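Endo-beta-1,4-glucanase (Cryptopygus antarcticus, PDB 5H4U) hydrolyses internal beta-1,4-glucosidic bonds in carboxymethylcellulose, lichenan and barley beta-glucan, releasing mainly cellobiose, cellotriose and cellotetraose from carboxymethylcellulose. Local coordinates at residues 26-31 with 150-155; 30-35 with 69-74; 77-82 with 140-145. One frame throughout, in Å; residues are numbered along the deposited sequence.

Contact 1 of 3, residues 26-31 with 150-155; sequences RYWDCC and NGCQSQ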
# COMPACT_ATOMS: atom_id res chain seq x y z
N ARG A 26 -2.56 8.76 -0.00
CA ARG A 26 -3.18 7.60 -0.64
C ARG A 26 -2.64 7.43 -2.05
O ARG A 26 -2.42 8.40 -2.77
CB ARG A 26 -4.70 7.72 -0.66
CG ARG A 26 -5.23 8.95 -1.28
CD ARG A 26 -6.70 9.10 -1.07
NE ARG A 26 -7.20 10.21 -1.86
CZ ARG A 26 -7.23 11.47 -1.44
NH1 ARG A 26 -6.78 11.79 -0.24
NH2 ARG A 26 -7.68 12.42 -2.25
N TYR A 27 -2.47 6.18 -2.48
CA TYR A 27 -1.90 6.00 -3.80
C TYR A 27 -2.07 4.57 -4.26
O TYR A 27 -2.20 3.66 -3.45
CB TYR A 27 -0.41 6.38 -3.82
CG TYR A 27 0.57 5.25 -3.56
CD1 TYR A 27 0.82 4.81 -2.26
CD2 TYR A 27 1.28 4.65 -4.60
CE1 TYR A 27 1.74 3.79 -2.01
CE2 TYR A 27 2.18 3.62 -4.37
CZ TYR A 27 2.41 3.20 -3.07
OH TYR A 27 3.30 2.18 -2.85
N TRP A 28 -2.10 4.40 -5.58
CA TRP A 28 -2.13 3.07 -6.17
C TRP A 28 -1.61 3.22 -7.60
O TRP A 28 -2.38 3.52 -8.52
CB TRP A 28 -3.51 2.46 -6.16
CG TRP A 28 -3.50 1.03 -6.54
CD1 TRP A 28 -3.45 0.51 -7.80
CD2 TRP A 28 -3.57 -0.08 -5.65
NE1 TRP A 28 -3.48 -0.87 -7.75
CE2 TRP A 28 -3.55 -1.26 -6.44
CE3 TRP A 28 -3.65 -0.20 -4.26
CZ2 TRP A 28 -3.60 -2.53 -5.88
CZ3 TRP A 28 -3.69 -1.46 -3.70
CH2 TRP A 28 -3.67 -2.61 -4.51
N ASP A 29 -0.32 3.02 -7.76
CA ASP A 29 0.32 3.13 -9.05
C ASP A 29 0.51 1.77 -9.71
O ASP A 29 1.08 1.70 -10.79
CB ASP A 29 1.66 3.86 -8.91
CG ASP A 29 2.66 3.11 -8.05
OD1 ASP A 29 2.36 1.97 -7.61
OD2 ASP A 29 3.74 3.69 -7.78
N CYS A 30 0.06 0.69 -9.06
CA CYS A 30 0.12 -0.66 -9.61
C CYS A 30 1.52 -1.24 -9.71
O CYS A 30 1.68 -2.36 -10.21
CB CYS A 30 -0.51 -0.72 -11.01
SG CYS A 30 -2.28 -0.35 -11.12
N CYS A 31 2.56 -0.52 -9.26
CA CYS A 31 3.92 -0.96 -9.56
C CYS A 31 4.36 -2.07 -8.63
O CYS A 31 3.87 -2.22 -7.51
CB CYS A 31 4.90 0.18 -9.41
SG CYS A 31 4.53 1.59 -10.38
N ASN A 150 3.31 5.23 -12.47
CA ASN A 150 2.03 4.72 -12.97
C ASN A 150 2.28 3.45 -13.80
O ASN A 150 2.60 3.55 -14.98
CB ASN A 150 1.29 5.75 -13.80
CG ASN A 150 -0.03 5.21 -14.39
OD1 ASN A 150 -0.57 4.19 -13.94
ND2 ASN A 150 -0.56 5.90 -15.39
N GLY A 151 2.10 2.29 -13.19
CA GLY A 151 2.03 1.11 -14.04
C GLY A 151 0.61 0.63 -14.27
O GLY A 151 0.41 -0.48 -14.78
N CYS A 152 -0.37 1.48 -13.97
CA CYS A 152 -1.76 1.07 -14.06
C CYS A 152 -2.28 1.13 -15.49
O CYS A 152 -3.21 0.39 -15.84
CB CYS A 152 -2.64 1.95 -13.16
SG CYS A 152 -2.40 1.67 -11.37
N GLN A 153 -1.69 1.97 -16.35
CA GLN A 153 -2.13 1.92 -17.73
C GLN A 153 -1.71 0.60 -18.37
O GLN A 153 -2.51 -0.06 -19.03
CB GLN A 153 -1.57 3.10 -18.55
CG GLN A 153 -1.96 2.98 -20.04
CD GLN A 153 -1.67 4.22 -20.88
OE1 GLN A 153 -2.49 5.16 -20.96
NE2 GLN A 153 -0.51 4.22 -21.55
N SER A 154 -0.49 0.15 -18.09
CA SER A 154 -0.04 -1.08 -18.71
C SER A 154 -0.67 -2.29 -18.05
O SER A 154 -0.83 -3.32 -18.70
CB SER A 154 1.49 -1.13 -18.71
OG SER A 154 2.02 -1.93 -17.67
N GLN A 155 -1.07 -2.21 -16.77
CA GLN A 155 -1.67 -3.39 -16.16
C GLN A 155 -3.16 -3.49 -16.45
O GLN A 155 -3.65 -4.59 -16.75
CB GLN A 155 -1.45 -3.41 -14.64
CG GLN A 155 -2.36 -4.40 -13.90
CD GLN A 155 -1.97 -4.66 -12.44
OE1 GLN A 155 -1.47 -3.78 -11.73
NE2 GLN A 155 -2.25 -5.86 -11.97
O HOH W 1 -3.27 -3.28 -9.84

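Contact 2 of 3, residues 30-35 with 69-74; sequences CCKPSC and GSSYVC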
# COMPACT_ATOMS: atom_id res chain seq x y z
N CYS A 30 0.06 0.69 -9.06
CA CYS A 30 0.12 -0.66 -9.61
C CYS A 30 1.52 -1.24 -9.71
O CYS A 30 1.68 -2.36 -10.21
CB CYS A 30 -0.51 -0.72 -11.01
SG CYS A 30 -2.28 -0.35 -11.12
N CYS A 31 2.56 -0.52 -9.26
CA CYS A 31 3.92 -0.96 -9.56
C CYS A 31 4.36 -2.07 -8.63
O CYS A 31 3.87 -2.22 -7.51
CB CYS A 31 4.90 0.18 -9.41
SG CYS A 31 4.53 1.59 -10.38
N LYS A 32 5.37 -2.82 -9.07
CA LYS A 32 5.93 -3.82 -8.18
C LYS A 32 6.60 -3.11 -7.01
O LYS A 32 7.46 -2.25 -7.23
CB LYS A 32 6.93 -4.70 -8.94
CG LYS A 32 7.79 -5.57 -8.06
CD LYS A 32 8.94 -6.22 -8.82
CE LYS A 32 9.98 -6.81 -7.85
NZ LYS A 32 10.03 -8.30 -7.73
N PRO A 33 6.21 -3.39 -5.78
CA PRO A 33 6.71 -2.62 -4.64
C PRO A 33 8.15 -2.97 -4.29
O PRO A 33 8.62 -4.09 -4.52
CB PRO A 33 5.75 -2.99 -3.52
CG PRO A 33 5.27 -4.35 -3.88
CD PRO A 33 5.28 -4.46 -5.36
N SER A 34 8.85 -2.00 -3.71
CA SER A 34 10.30 -2.13 -3.57
C SER A 34 10.69 -3.30 -2.67
O SER A 34 11.73 -3.92 -2.90
CB SER A 34 10.90 -0.83 -3.05
OG SER A 34 10.63 -0.65 -1.67
N CYS A 35 9.86 -3.65 -1.69
CA CYS A 35 10.17 -4.77 -0.81
C CYS A 35 9.87 -6.11 -1.46
O CYS A 35 10.00 -7.16 -0.80
CB CYS A 35 9.39 -4.66 0.50
SG CYS A 35 9.66 -3.14 1.42
N GLY A 69 8.80 -4.20 -17.49
CA GLY A 69 8.66 -5.63 -17.31
C GLY A 69 7.21 -6.06 -17.24
O GLY A 69 6.33 -5.48 -17.86
N SER A 70 6.95 -7.10 -16.46
CA SER A 70 5.62 -7.69 -16.46
C SER A 70 5.10 -8.04 -15.06
O SER A 70 4.15 -8.81 -14.96
CB SER A 70 5.64 -8.92 -17.36
OG SER A 70 6.60 -9.85 -16.90
N SER A 71 5.69 -7.52 -14.00
CA SER A 71 5.29 -7.82 -12.63
C SER A 71 4.54 -6.66 -12.00
O SER A 71 4.96 -5.51 -12.10
CB SER A 71 6.52 -8.16 -11.80
OG SER A 71 6.23 -8.14 -10.44
N TYR A 72 3.44 -6.95 -11.30
CA TYR A 72 2.57 -5.92 -10.73
C TYR A 72 2.25 -6.22 -9.27
O TYR A 72 2.58 -7.29 -8.75
CB TYR A 72 1.27 -5.78 -11.54
CG TYR A 72 1.54 -5.34 -12.96
CD1 TYR A 72 1.58 -4.00 -13.29
CD2 TYR A 72 1.81 -6.26 -13.95
CE1 TYR A 72 1.85 -3.59 -14.56
CE2 TYR A 72 2.08 -5.86 -15.22
CZ TYR A 72 2.09 -4.52 -15.53
OH TYR A 72 2.36 -4.12 -16.81
N VAL A 73 1.61 -5.25 -8.61
CA VAL A 73 1.10 -5.49 -7.26
C VAL A 73 -0.13 -6.40 -7.33
O VAL A 73 -0.93 -6.33 -8.27
CB VAL A 73 0.78 -4.17 -6.53
CG1 VAL A 73 -0.22 -3.36 -7.31
CG2 VAL A 73 0.25 -4.45 -5.11
N CYS A 74 -0.29 -7.24 -6.31
CA CYS A 74 -1.34 -8.25 -6.33
C CYS A 74 -2.68 -7.68 -5.86
O CYS A 74 -2.74 -6.83 -4.96
CB CYS A 74 -0.93 -9.43 -5.44
SG CYS A 74 0.56 -10.39 -5.98
O HOH W 2 8.49 -9.47 -9.59

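Contact 3 of 3, residues 77-82 with 140-145; sequences QQPFTQ and MIPGGG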
# COMPACT_ATOMS: atom_id res chain seq x y z
N GLN A 77 -3.36 -7.26 -2.27
CA GLN A 77 -2.75 -6.26 -1.42
C GLN A 77 -3.55 -4.97 -1.34
O GLN A 77 -2.99 -3.89 -1.18
CB GLN A 77 -1.30 -6.07 -1.89
CG GLN A 77 -0.43 -7.17 -1.24
CD GLN A 77 0.92 -7.37 -1.89
OE1 GLN A 77 1.54 -6.44 -2.39
NE2 GLN A 77 1.40 -8.62 -1.87
N GLN A 78 -4.86 -5.08 -1.42
CA GLN A 78 -5.84 -4.03 -1.23
C GLN A 78 -6.19 -3.87 0.25
O GLN A 78 -6.09 -4.82 1.02
CB GLN A 78 -7.11 -4.34 -1.97
CG GLN A 78 -7.06 -4.10 -3.42
CD GLN A 78 -8.41 -4.38 -4.00
OE1 GLN A 78 -8.85 -5.52 -4.07
NE2 GLN A 78 -9.11 -3.34 -4.34
N PRO A 79 -6.64 -2.67 0.62
CA PRO A 79 -7.05 -2.45 2.01
C PRO A 79 -8.35 -3.15 2.31
O PRO A 79 -9.21 -3.33 1.43
CB PRO A 79 -7.21 -0.92 2.09
CG PRO A 79 -7.50 -0.48 0.70
CD PRO A 79 -6.77 -1.46 -0.21
N PHE A 80 -8.51 -3.53 3.57
CA PHE A 80 -9.70 -4.23 4.01
C PHE A 80 -9.91 -3.95 5.49
O PHE A 80 -9.25 -3.10 6.09
CB PHE A 80 -9.58 -5.72 3.71
CG PHE A 80 -8.41 -6.39 4.37
CD1 PHE A 80 -7.15 -6.35 3.80
CD2 PHE A 80 -8.59 -7.13 5.52
CE1 PHE A 80 -6.08 -6.98 4.38
CE2 PHE A 80 -7.52 -7.79 6.11
CZ PHE A 80 -6.26 -7.71 5.53
N THR A 81 -10.85 -4.68 6.07
CA THR A 81 -11.20 -4.59 7.47
C THR A 81 -11.29 -5.98 8.08
O THR A 81 -11.66 -6.94 7.41
CB THR A 81 -12.55 -3.95 7.67
OG1 THR A 81 -13.52 -4.79 7.02
CG2 THR A 81 -12.59 -2.58 7.07
N GLN A 82 -11.01 -6.04 9.37
CA GLN A 82 -11.36 -7.19 10.20
C GLN A 82 -12.01 -6.62 11.46
O GLN A 82 -11.38 -5.87 12.22
CB GLN A 82 -10.13 -8.04 10.52
CG GLN A 82 -10.44 -9.22 11.41
CD GLN A 82 -9.62 -10.44 11.07
OE1 GLN A 82 -10.03 -11.27 10.26
NE2 GLN A 82 -8.45 -10.58 11.72
N MET A 140 -1.85 2.19 0.42
CA MET A 140 -2.13 1.64 -0.90
C MET A 140 -3.64 1.46 -1.06
O MET A 140 -4.23 0.53 -0.51
CB MET A 140 -1.36 0.34 -1.09
CG MET A 140 0.07 0.59 -1.54
SD MET A 140 1.18 -0.85 -1.57
CE MET A 140 0.81 -1.49 -3.20
N ILE A 141 -4.27 2.36 -1.80
CA ILE A 141 -5.72 2.35 -1.99
C ILE A 141 -6.05 2.45 -3.48
O ILE A 141 -5.73 3.46 -4.11
CB ILE A 141 -6.39 3.49 -1.22
CG1 ILE A 141 -5.86 3.49 0.22
CG2 ILE A 141 -7.87 3.29 -1.21
CD1 ILE A 141 -6.13 4.73 1.00
N PRO A 142 -6.69 1.45 -4.08
CA PRO A 142 -7.04 1.53 -5.50
C PRO A 142 -7.93 2.73 -5.78
O PRO A 142 -8.97 2.92 -5.15
CB PRO A 142 -7.78 0.22 -5.75
CG PRO A 142 -7.33 -0.68 -4.69
CD PRO A 142 -7.10 0.17 -3.50
N GLY A 143 -7.48 3.58 -6.69
CA GLY A 143 -8.22 4.76 -7.03
C GLY A 143 -7.76 6.01 -6.33
O GLY A 143 -8.31 7.08 -6.61
N GLY A 144 -6.83 5.91 -5.38
CA GLY A 144 -6.33 7.07 -4.68
C GLY A 144 -5.27 7.89 -5.39
O GLY A 144 -4.74 8.82 -4.78
N GLY A 145 -4.98 7.62 -6.65
CA GLY A 145 -3.95 8.35 -7.39
C GLY A 145 -2.67 7.55 -7.61
O GLY A 145 -2.24 6.78 -6.74
O HOH W 3 -3.47 -1.78 0.88

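Contact 1 of 3, residues 26-31 with 150-155
A disulfide between Cys30 and Cys152 makes this a covalent, buried contact. It ties the loop that follows strand 19-27 to the first turn of helix 152-156. Cys30 SG and Cys152 SG are bonded at 2.0 Å, with a torsion of 99° about the S-S bond. Cys30 SG lies anti to its own carbonyl carbon and beside the backbone N (chi1 -64°), where it meets Cys152 SG. Cys152 SG also meets the indole of Trp28. It sits at the ring edge, near the ring plane, 3.9 Å from Trp28 CD1.

One backbone hydrogen bond crosses beside the disulfide. Gly151 N, at the N-cap position of the helix, donates to Asp29 O at 2.7 Å. Just before it, Asn150 OD1 accepts from Cys152 N at 2.7 Å in an Asx turn, with the donor above the carbonyl plane. A second Asx turn shapes the other segment. There Cys31 N donates to Asp29 OD1 at 3.0 Å, in a straight bond (172°) that meets the oxygen from above the carboxylate plane.

Water 1 bridges the two segments, accepting from Trp28 NE1 at 3.2 Å and donating to Gln155 OE1 at 2.7 Å. The other end of that amide is held as well, since Gln155 NE2 bonds to Ala52 O. Cys31 adds a disulfide to Cys66. Asp29 is the inferred nucleophile, and the disulfide next to it is consistent with a cross-linked active-site loop in this family 45 glycosyl hydrolase.

Contact 2 of 3, residues 30-35 with 69-74
Lys32 runs past Ser71 on its way to a polar site shared with that serine. Its CB lies 3.8 Å from Ser71 O and is also close to the hydroxyl. CG is anti to the backbone N (chi1 167°), and the chain stays extended as far as CE. Lys32 CD comes 3.7 Å from Ser71 OG, with CG at a similar distance. The chain bends only at the last torsion, which turns NZ to its partners. Lys32 NZ donates to water 2 at 2.7 Å, and Ser71 OG donates to the same water at 2.8 Å. The amine also bonds to Ser60 O and Ser36 O and makes a cation-pi contact with Trp37. These carbonyls and the ring probably help to stabilise its buried positive charge.

Both segments lie in the one long connection between strand 19-27 and strand 80-82 of this family 45 enzyme, whose clan is named for the double-psi beta-barrel. The connection has little regular structure and is cross-linked instead, with disulfides from Cys35 to Cys103 and from Cys74 to Cys50.

A backbone bond crosses at Cys30. Val73 N makes a weak hydrogen bond to Cys30 O at 3.3 Å, although its N-H points well (167°). The same carbonyl oxygen lies at the edge of the Tyr72 ring, near its plane, 3.5 Å from Tyr72 CD1. Val73 CG1 sits between its own backbone N and carbonyl carbon (chi1 58°) and packs 3.6 Å from Cys30 CA. Val73 CB lies 3.8 Å from Cys31 O.

Contact 3 of 3, residues 77-82 with 140-145
A type II beta turn from Ile141 to Gly144 presents Pro142 to Gln78 and Pro79, just beyond the end of strand 135-140. Across from it, residues 77-79 lead into strand 80-82. The turn is closed by Gly144 N donating to Ile141 O at 3.0 Å. Pro142 and Gly143 are its two middle residues. Gly143 has a positive phi (98°), at which a side chain would collide with the carbonyl oxygen before it, so glycine is required.

The contact itself is mainly apolar. The two proline rings reach toward each other tip to tip, with Pro79 CD 3.7 Å from Pro142 CD. Pro79 also touches the start of the turn, its CG 4.2 Å from Ile141 CG2. The backbone comes close here too, with Pro79 CD 3.2 Å from Met140 O.

Gln78 reaches Pro142 next to the proline pair. Its CG is anti to its own carbonyl carbon (chi1 -77°), and the chain beyond is extended. It crosses the proline at about a right angle, with Gln78 CG 3.7 Å and Gln78 CD 3.9 Å from Pro142 CG. An alanine here keeps CB but removes CG and CD, which would probably open a gap beside Pro142 CG.

Water 3 lies between the segments, 3.0 Å from Gln77 O and 2.8 Å from Met140 O. Around the contact, Trp189 of helix 184-191 packs on Pro79 and Ile141, and Pro142 also touches Trp28. The arrangement is that of a classic Pro-Gly type II turn, packed through its proline against the residues leading into strand 80-82.

In the fold
Contacts 1 and 2 share Cys30 and Cys31, and their centres lie about 9 Å apart. Trp28 extends contact 1 to both neighbours: its CZ2 is 3.8 Å from Val73 CG1 of contact 2, and its N probably bonds to Gly145 O of contact 3 at 2.7 Å. Tyr27 O likewise probably accepts from Ile141 N at 2.9 Å. Contacts 2 and 3 meet where Val73 CG2 packs 3.6 Å from Met140 CE. Contact 1 holds the inferred nucleophile Asp29, and contacts 2 and 3 approach it. The side chain of Asp29 is about 9 Å from that of Asp138, the inferred proton donor. The side chain of Met140 is about 6 Å from that of Asp29. The side chain of Met140 is about 7 Å from that of Asp138.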